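Local coordinates for protein Alp7A (Bacillus subtilis, PDB 5EC0) that binds ADP as a bacterial actin-like protein of the plasmid-segregation class and probably forms filaments that help partition plasmids, at residues A[49-58]-A[103-111]; A[1-10]-A[117-128]. One frame throughout, in Å; residues are numbered along the deposited sequence.

Overall arrangement
Both contacts belong to the large mixed sheet of the actin-like fold, with centres about 15 Å apart and on the same side of the chain's centre. Contact 2 pairs strands 2-10 and 119-129 side by side in parallel. Contact 1 sets helix 95-112 against the 49-58 segment, which leads into strand 56-62 of that sheet. Along the chain, contact 1 is nested inside the loop that contact 2 closes, and strand 119-129 is the next element after helix 95-112. The two meet directly where Gln109 packs on Val120 and Thr105 on Met6. The same sheet carries Asp9, whose side chain is about 4 Å from the bound magnesium ion.

Contact 1 of 2, residues A[49-58]-A[103-111]; sequences PADLKDRLLV and AATAYYQAL
The Tyr107 ring takes the Lys53 chain on one face, with CG of Lys53 3.8 Å above the plane and offset toward the rim. This is a CH-pi contact, in which Lys53 CG lies 4.0 Å from the ring centroid. Near the ring plane, at the edge, stand Leu52 CB and the carbonyl oxygens of Pro49 and Ala50. With chi1 at 168°, CG of Tyr107 lies opposite the backbone N, and the ring reaches from the helix to segment 49-53. Phe24 meets this ring edge-to-face from strand 22-33.

Around the ring the packing is mostly aliphatic. Leu52 CD2 rests on Ala110 CB at 3.7 Å, and Ala50 CB meets Leu111 CD1. Pro49 CB lies against Ala110 O at 3.1 Å, a close contact and not a bond. Farther along, Leu56 CD1 and Val58 CG1 both reach the small CB of Ala103, the latter at 4.1 Å. A serine in place of Tyr107 would probably leave the Lys53 methylenes without their aromatic partner and open a gap between segment 49-53 and the helix.

The contact has no polar bonds between its two segments. Shape and apolar burial hold helix 95-112 against the face of the sheet at strand 56-62, and against the segment 49-53 that leads into it.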
# COMPACT_ATOMS: atom_id res chain seq x y z
N PRO A 49 -15.18 20.30 -0.14
CA PRO A 49 -13.83 19.77 0.07
C PRO A 49 -13.65 18.33 -0.41
O PRO A 49 -12.54 17.94 -0.76
CB PRO A 49 -13.65 19.86 1.58
CG PRO A 49 -14.53 21.00 1.98
CD PRO A 49 -15.71 20.93 1.08
N ALA A 50 -14.73 17.55 -0.42
CA ALA A 50 -14.63 16.16 -0.84
C ALA A 50 -14.27 16.08 -2.32
O ALA A 50 -13.66 15.11 -2.75
CB ALA A 50 -15.93 15.41 -0.56
N ASP A 51 -14.64 17.10 -3.08
CA ASP A 51 -14.38 17.11 -4.52
C ASP A 51 -12.89 17.28 -4.82
O ASP A 51 -12.44 16.97 -5.92
CB ASP A 51 -15.19 18.21 -5.21
CG ASP A 51 -16.69 17.96 -5.17
OD1 ASP A 51 -17.09 16.78 -5.07
OD2 ASP A 51 -17.47 18.93 -5.24
N LEU A 52 -12.13 17.75 -3.85
CA LEU A 52 -10.71 18.01 -4.06
C LEU A 52 -9.91 16.73 -4.35
O LEU A 52 -8.88 16.77 -5.02
CB LEU A 52 -10.13 18.71 -2.84
CG LEU A 52 -8.66 19.10 -2.86
CD1 LEU A 52 -8.38 20.10 -3.99
CD2 LEU A 52 -8.25 19.66 -1.51
N LYS A 53 -10.39 15.61 -3.84
CA LYS A 53 -9.64 14.36 -3.92
C LYS A 53 -9.32 14.00 -5.37
O LYS A 53 -8.21 13.59 -5.68
CB LYS A 53 -10.40 13.23 -3.24
CG LYS A 53 -9.55 12.02 -2.92
CD LYS A 53 -10.36 10.94 -2.23
CE LYS A 53 -9.99 9.57 -2.78
NZ LYS A 53 -10.55 8.46 -1.97
N ASP A 54 -10.30 14.20 -6.26
CA ASP A 54 -10.12 13.90 -7.67
C ASP A 54 -9.57 15.10 -8.43
O ASP A 54 -9.42 15.05 -9.64
CB ASP A 54 -11.44 13.45 -8.33
CG ASP A 54 -11.91 12.07 -7.85
OD1 ASP A 54 -11.15 11.39 -7.13
OD2 ASP A 54 -13.04 11.68 -8.22
N ARG A 55 -9.30 16.19 -7.72
CA ARG A 55 -8.92 17.42 -8.41
C ARG A 55 -7.64 18.02 -7.79
O ARG A 55 -7.56 19.22 -7.58
CB ARG A 55 -10.07 18.43 -8.39
CG ARG A 55 -11.41 17.89 -8.98
CD ARG A 55 -12.58 18.85 -8.79
NE ARG A 55 -13.85 18.29 -9.28
CZ ARG A 55 -14.45 18.60 -10.43
NH1 ARG A 55 -13.90 19.47 -11.27
NH2 ARG A 55 -15.61 18.03 -10.75
N LEU A 56 -6.66 17.16 -7.53
CA LEU A 56 -5.44 17.58 -6.84
C LEU A 56 -4.42 18.25 -7.75
O LEU A 56 -3.68 17.59 -8.49
CB LEU A 56 -4.77 16.39 -6.14
CG LEU A 56 -5.56 15.91 -4.93
CD1 LEU A 56 -4.92 14.68 -4.33
CD2 LEU A 56 -5.68 17.01 -3.90
N LEU A 57 -4.37 19.57 -7.67
CA LEU A 57 -3.40 20.36 -8.40
C LEU A 57 -2.65 21.21 -7.39
O LEU A 57 -3.22 22.13 -6.80
CB LEU A 57 -4.09 21.24 -9.45
CG LEU A 57 -3.23 22.26 -10.20
CD1 LEU A 57 -2.13 21.57 -11.01
CD2 LEU A 57 -4.10 23.15 -11.11
N VAL A 58 -1.38 20.90 -7.18
CA VAL A 58 -0.62 21.55 -6.14
C VAL A 58 0.70 22.08 -6.67
O VAL A 58 1.15 21.69 -7.73
CB VAL A 58 -0.32 20.59 -4.97
CG1 VAL A 58 -1.61 20.07 -4.34
CG2 VAL A 58 0.57 19.44 -5.46
N ALA A 103 0.09 16.61 -0.98
CA ALA A 103 -1.26 16.70 -1.54
C ALA A 103 -2.27 15.93 -0.68
O ALA A 103 -3.38 16.42 -0.42
CB ALA A 103 -1.28 16.18 -2.98
N ALA A 104 -1.89 14.74 -0.23
CA ALA A 104 -2.73 13.95 0.67
C ALA A 104 -3.04 14.73 1.94
O ALA A 104 -4.20 14.84 2.33
CB ALA A 104 -2.05 12.60 1.01
N THR A 105 -2.00 15.26 2.58
CA THR A 105 -2.18 16.01 3.82
C THR A 105 -3.07 17.25 3.59
O THR A 105 -3.91 17.58 4.42
CB THR A 105 -0.81 16.46 4.39
OG1 THR A 105 0.05 15.32 4.55
CG2 THR A 105 -1.01 17.17 5.73
N ALA A 106 -2.88 17.94 2.46
CA ALA A 106 -3.67 19.13 2.15
C ALA A 106 -5.13 18.74 1.92
O ALA A 106 -6.06 19.47 2.30
CB ALA A 106 -3.11 19.85 0.94
N TYR A 107 -5.33 17.59 1.30
CA TYR A 107 -6.67 17.07 1.09
C TYR A 107 -7.38 16.79 2.41
O TYR A 107 -8.54 17.17 2.61
CB TYR A 107 -6.64 15.79 0.26
CG TYR A 107 -7.96 15.08 0.28
CD1 TYR A 107 -9.09 15.67 -0.29
CD2 TYR A 107 -8.10 13.84 0.90
CE1 TYR A 107 -10.32 15.03 -0.27
CE2 TYR A 107 -9.33 13.20 0.92
CZ TYR A 107 -10.43 13.80 0.33
OH TYR A 107 -11.64 13.17 0.37
N TYR A 108 -6.68 16.12 3.32
CA TYR A 108 -7.26 15.80 4.62
C TYR A 108 -7.58 17.09 5.38
O TYR A 108 -8.61 17.18 6.06
CB TYR A 108 -6.32 14.92 5.43
CG TYR A 108 -6.85 14.57 6.80
CD1 TYR A 108 -7.69 13.47 6.98
CD2 TYR A 108 -6.51 15.33 7.92
CE1 TYR A 108 -8.17 13.13 8.23
CE2 TYR A 108 -7.00 15.01 9.18
CZ TYR A 108 -7.83 13.91 9.33
OH TYR A 108 -8.31 13.58 10.59
N GLN A 109 -6.70 18.09 5.26
CA GLN A 109 -6.92 19.37 5.92
C GLN A 109 -8.18 20.04 5.38
O GLN A 109 -8.97 20.59 6.15
CB GLN A 109 -5.72 20.30 5.75
CG GLN A 109 -5.72 21.47 6.71
CD GLN A 109 -6.68 22.61 6.34
OE1 GLN A 109 -6.82 22.99 5.17
NE2 GLN A 109 -7.35 23.17 7.35
N ALA A 110 -8.36 20.00 4.06
CA ALA A 110 -9.52 20.62 3.42
C ALA A 110 -10.80 19.88 3.80
O ALA A 110 -11.84 20.49 4.01
CB ALA A 110 -9.36 20.65 1.92
N LEU A 111 -10.71 18.55 3.87
CA LEU A 111 -11.87 17.72 4.21
C LEU A 111 -12.31 17.90 5.65
O LEU A 111 -13.48 18.14 5.91
CB LEU A 111 -11.55 16.24 3.95
CG LEU A 111 -12.71 15.24 4.07
CD1 LEU A 111 -13.78 15.51 3.01
CD2 LEU A 111 -12.20 13.80 3.95

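Contact 2 of 2, residues A[1-10]-A[117-128]; sequences MNISRMNVDF and DNEVTIEYFQTM
The Met1 amino N is held by two groups of the other segment. It bonds to Glu119 O at 2.8 Å and forms a salt bridge with Asp117 OD2, modelled so short that its exact length is doubtful.

From there the strands run parallel, with backbone bonds such as Ile3 N to Thr121 O at 2.7 Å. Both chains turn a corner together, at Ser4 and Glu123. The bonds are regular on both sides of the corner and weak at it.

Beyond it, Asn7 and Gln126 lie side by side. Gln126 NE2 gives a 2.8 Å bond to Asn7 OD1, with an N-H...O angle of 163°. The acceptor lies in the Gln126 amide plane, but the donor stands above the Asn7 carbonyl plane, and the two amides are turned 42° apart. Both have further partners: Arg178 donates to Gln126 OE1, and Asn7 ND2 reaches Glu370 and Ser373. Thr127 OG1 donates to Val8 O from above the carbonyl plane.

On the face of Ile3 and Met6 the side chains are apolar. Met6 CG is anti to the backbone N (chi1 175°) and its chain is extended, which brings SD within 3.9 Å of Ile122 CD1. SD also makes a Met-aromatic contact at the Phe125 ring edge, 5.4 Å from the centroid. Val8 CG2 meets Phe125 CE2 at 3.7 Å.

These are adjacent parallel strands of the actin-like sheet. Near the end of strand 2-10, the Asp9 side chain is about 4 Å from the bound magnesium ion and about 6 Å from ADP. Helix 95-112 sets Phe101 against Met6 and Pro97 against Phe10. Helix 364-386 lies over Arg5, Tyr124 and Gln126. Strand 14-19 pairs with 2-10, and strand 166-179 with 119-129.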
# COMPACT_ATOMS: atom_id res chain seq x y z
N MET A 1 -4.31 22.94 12.41
CA MET A 1 -4.80 21.59 12.62
C MET A 1 -3.71 20.68 13.16
O MET A 1 -2.58 20.67 12.66
CB MET A 1 -5.35 20.99 11.32
CG MET A 1 -5.49 19.47 11.36
SD MET A 1 -5.91 18.66 9.80
CE MET A 1 -7.66 19.00 9.72
N ASN A 2 -4.04 19.90 14.19
CA ASN A 2 -3.10 18.96 14.76
C ASN A 2 -3.45 17.49 14.49
O ASN A 2 -4.55 17.04 14.79
CB ASN A 2 -2.97 19.18 16.26
CG ASN A 2 -2.10 18.13 16.91
OD1 ASN A 2 -0.88 18.16 16.77
ND2 ASN A 2 -2.73 17.17 17.57
N ILE A 3 -2.49 16.76 13.94
CA ILE A 3 -2.61 15.34 13.65
C ILE A 3 -1.70 14.50 14.55
O ILE A 3 -0.50 14.77 14.62
CB ILE A 3 -2.25 15.03 12.18
CG1 ILE A 3 -3.26 15.65 11.23
CG2 ILE A 3 -2.15 13.52 11.94
CD1 ILE A 3 -2.85 15.46 9.80
N SER A 4 -2.24 13.48 15.21
CA SER A 4 -1.46 12.70 16.16
C SER A 4 -0.62 11.63 15.46
O SER A 4 0.56 11.47 15.76
CB SER A 4 -2.37 12.04 17.20
OG SER A 4 -3.06 13.03 17.94
N ARG A 5 -1.25 10.88 14.55
CA ARG A 5 -0.60 9.76 13.88
C ARG A 5 -0.88 9.80 12.39
O ARG A 5 -2.04 9.89 11.97
CB ARG A 5 -1.08 8.41 14.46
CG ARG A 5 -0.95 8.26 15.98
CD ARG A 5 -1.52 6.92 16.49
NE ARG A 5 -2.76 6.56 15.79
CZ ARG A 5 -3.96 7.05 16.08
NH1 ARG A 5 -4.09 7.92 17.07
NH2 ARG A 5 -5.03 6.68 15.38
N MET A 6 0.16 9.74 11.58
CA MET A 6 -0.04 9.58 10.16
C MET A 6 0.85 8.48 9.59
O MET A 6 2.07 8.55 9.67
CB MET A 6 0.21 10.89 9.42
CG MET A 6 0.10 10.73 7.91
SD MET A 6 0.07 12.32 7.11
CE MET A 6 -0.16 11.85 5.40
N ASN A 7 0.19 7.47 9.03
CA ASN A 7 0.83 6.27 8.52
C ASN A 7 0.61 6.14 7.02
O ASN A 7 -0.52 6.21 6.56
CB ASN A 7 0.29 5.05 9.26
CG ASN A 7 0.63 5.09 10.74
OD1 ASN A 7 1.80 5.24 11.13
ND2 ASN A 7 -0.38 4.95 11.58
N VAL A 8 1.68 5.93 6.27
CA VAL A 8 1.59 5.99 4.81
C VAL A 8 2.21 4.75 4.20
O VAL A 8 3.31 4.35 4.58
CB VAL A 8 2.30 7.26 4.26
CG1 VAL A 8 2.39 7.21 2.78
CG2 VAL A 8 1.56 8.52 4.70
N ASP A 9 1.46 4.13 3.30
CA ASP A 9 1.92 3.06 2.43
C ASP A 9 2.08 3.65 1.03
O ASP A 9 1.08 3.89 0.35
CB ASP A 9 0.92 1.89 2.44
CG ASP A 9 1.43 0.64 1.70
OD1 ASP A 9 2.31 0.75 0.81
OD2 ASP A 9 0.93 -0.46 2.01
N PHE A 10 3.31 3.92 0.59
CA PHE A 10 3.52 4.36 -0.79
C PHE A 10 3.54 3.14 -1.72
O PHE A 10 4.61 2.66 -2.10
CB PHE A 10 4.84 5.14 -0.93
CG PHE A 10 4.87 6.44 -0.18
CD1 PHE A 10 4.10 7.52 -0.59
CD2 PHE A 10 5.69 6.59 0.94
CE1 PHE A 10 4.14 8.72 0.09
CE2 PHE A 10 5.73 7.78 1.63
CZ PHE A 10 4.95 8.85 1.21
N ASP A 117 -7.56 27.86 8.34
CA ASP A 117 -6.40 27.26 9.02
C ASP A 117 -5.34 26.88 7.99
O ASP A 117 -5.56 25.99 7.18
CB ASP A 117 -6.84 26.04 9.84
CG ASP A 117 -5.72 25.47 10.70
OD1 ASP A 117 -4.63 26.08 10.76
OD2 ASP A 117 -5.94 24.41 11.32
N ASN A 118 -4.19 27.54 8.01
CA ASN A 118 -3.16 27.28 7.00
C ASN A 118 -1.97 26.46 7.50
O ASN A 118 -0.91 26.43 6.87
CB ASN A 118 -2.64 28.59 6.42
CG ASN A 118 -3.72 29.37 5.68
OD1 ASN A 118 -4.51 28.80 4.94
ND2 ASN A 118 -3.77 30.68 5.91
N GLU A 119 -2.14 25.78 8.64
CA GLU A 119 -1.02 25.06 9.24
C GLU A 119 -1.44 23.70 9.76
O GLU A 119 -2.49 23.57 10.40
CB GLU A 119 -0.40 25.88 10.37
CG GLU A 119 1.12 25.73 10.48
CD GLU A 119 1.68 26.16 11.83
OE1 GLU A 119 2.39 27.19 11.88
OE2 GLU A 119 1.40 25.47 12.83
N VAL A 120 -0.61 22.70 9.49
CA VAL A 120 -0.82 21.35 10.00
C VAL A 120 0.43 20.88 10.74
O VAL A 120 1.53 20.89 10.17
CB VAL A 120 -1.15 20.33 8.88
CG1 VAL A 120 -1.15 18.90 9.42
CG2 VAL A 120 -2.48 20.66 8.24
N THR A 121 0.26 20.48 12.00
CA THR A 121 1.30 19.77 12.74
C THR A 121 1.00 18.26 12.82
O THR A 121 -0.12 17.85 13.11
CB THR A 121 1.46 20.33 14.17
OG1 THR A 121 0.18 20.48 14.78
CG2 THR A 121 2.15 21.68 14.15
N ILE A 122 2.01 17.44 12.55
CA ILE A 122 1.92 15.99 12.65
C ILE A 122 2.90 15.50 13.72
O ILE A 122 4.12 15.67 13.57
CB ILE A 122 2.22 15.30 11.30
CG1 ILE A 122 1.22 15.72 10.23
CG2 ILE A 122 2.22 13.78 11.46
CD1 ILE A 122 1.70 15.46 8.83
N GLU A 123 2.39 14.90 14.79
CA GLU A 123 3.25 14.48 15.90
C GLU A 123 4.13 13.31 15.49
O GLU A 123 5.32 13.29 15.80
CB GLU A 123 2.42 14.10 17.12
CG GLU A 123 1.60 15.26 17.67
CD GLU A 123 0.90 14.91 18.97
OE1 GLU A 123 1.38 14.01 19.69
OE2 GLU A 123 -0.14 15.54 19.26
N TYR A 124 3.54 12.36 14.78
CA TYR A 124 4.22 11.13 14.44
C TYR A 124 3.85 10.67 13.02
O TYR A 124 2.72 10.25 12.78
CB TYR A 124 3.87 10.04 15.46
CG TYR A 124 4.78 8.84 15.40
CD1 TYR A 124 6.13 8.95 15.71
CD2 TYR A 124 4.28 7.58 15.06
CE1 TYR A 124 6.98 7.84 15.67
CE2 TYR A 124 5.12 6.46 15.01
CZ TYR A 124 6.47 6.60 15.31
OH TYR A 124 7.30 5.51 15.28
N PHE A 125 4.80 10.80 12.10
CA PHE A 125 4.64 10.34 10.73
C PHE A 125 5.36 9.01 10.59
O PHE A 125 6.48 8.85 11.09
CB PHE A 125 5.21 11.36 9.73
CG PHE A 125 5.18 10.90 8.28
CD1 PHE A 125 6.23 10.17 7.73
CD2 PHE A 125 4.11 11.24 7.45
CE1 PHE A 125 6.20 9.76 6.40
CE2 PHE A 125 4.07 10.83 6.13
CZ PHE A 125 5.11 10.10 5.60
N GLN A 126 4.73 8.07 9.89
CA GLN A 126 5.34 6.78 9.72
C GLN A 126 5.06 6.27 8.30
O GLN A 126 3.93 6.36 7.79
CB GLN A 126 4.81 5.81 10.78
CG GLN A 126 5.74 4.72 11.15
CD GLN A 126 5.21 3.83 12.26
OE1 GLN A 126 5.98 3.16 12.94
NE2 GLN A 126 3.88 3.80 12.43
N THR A 127 6.11 5.78 7.67
CA THR A 127 5.96 5.09 6.39
C THR A 127 6.89 3.87 6.41
O THR A 127 7.25 3.36 7.49
CB THR A 127 6.23 6.05 5.19
OG1 THR A 127 5.94 5.37 3.96
CG2 THR A 127 7.69 6.58 5.16
N MET A 128 7.26 3.37 5.24
CA MET A 128 8.08 2.16 5.17
C MET A 128 8.75 2.06 3.80
O MET A 128 8.42 2.83 2.91
CB MET A 128 7.23 0.90 5.46
CG MET A 128 5.84 0.97 4.85
SD MET A 128 4.68 -0.33 5.33
CE MET A 128 3.18 0.33 4.62
O HOH W 1 5.60 2.39 1.65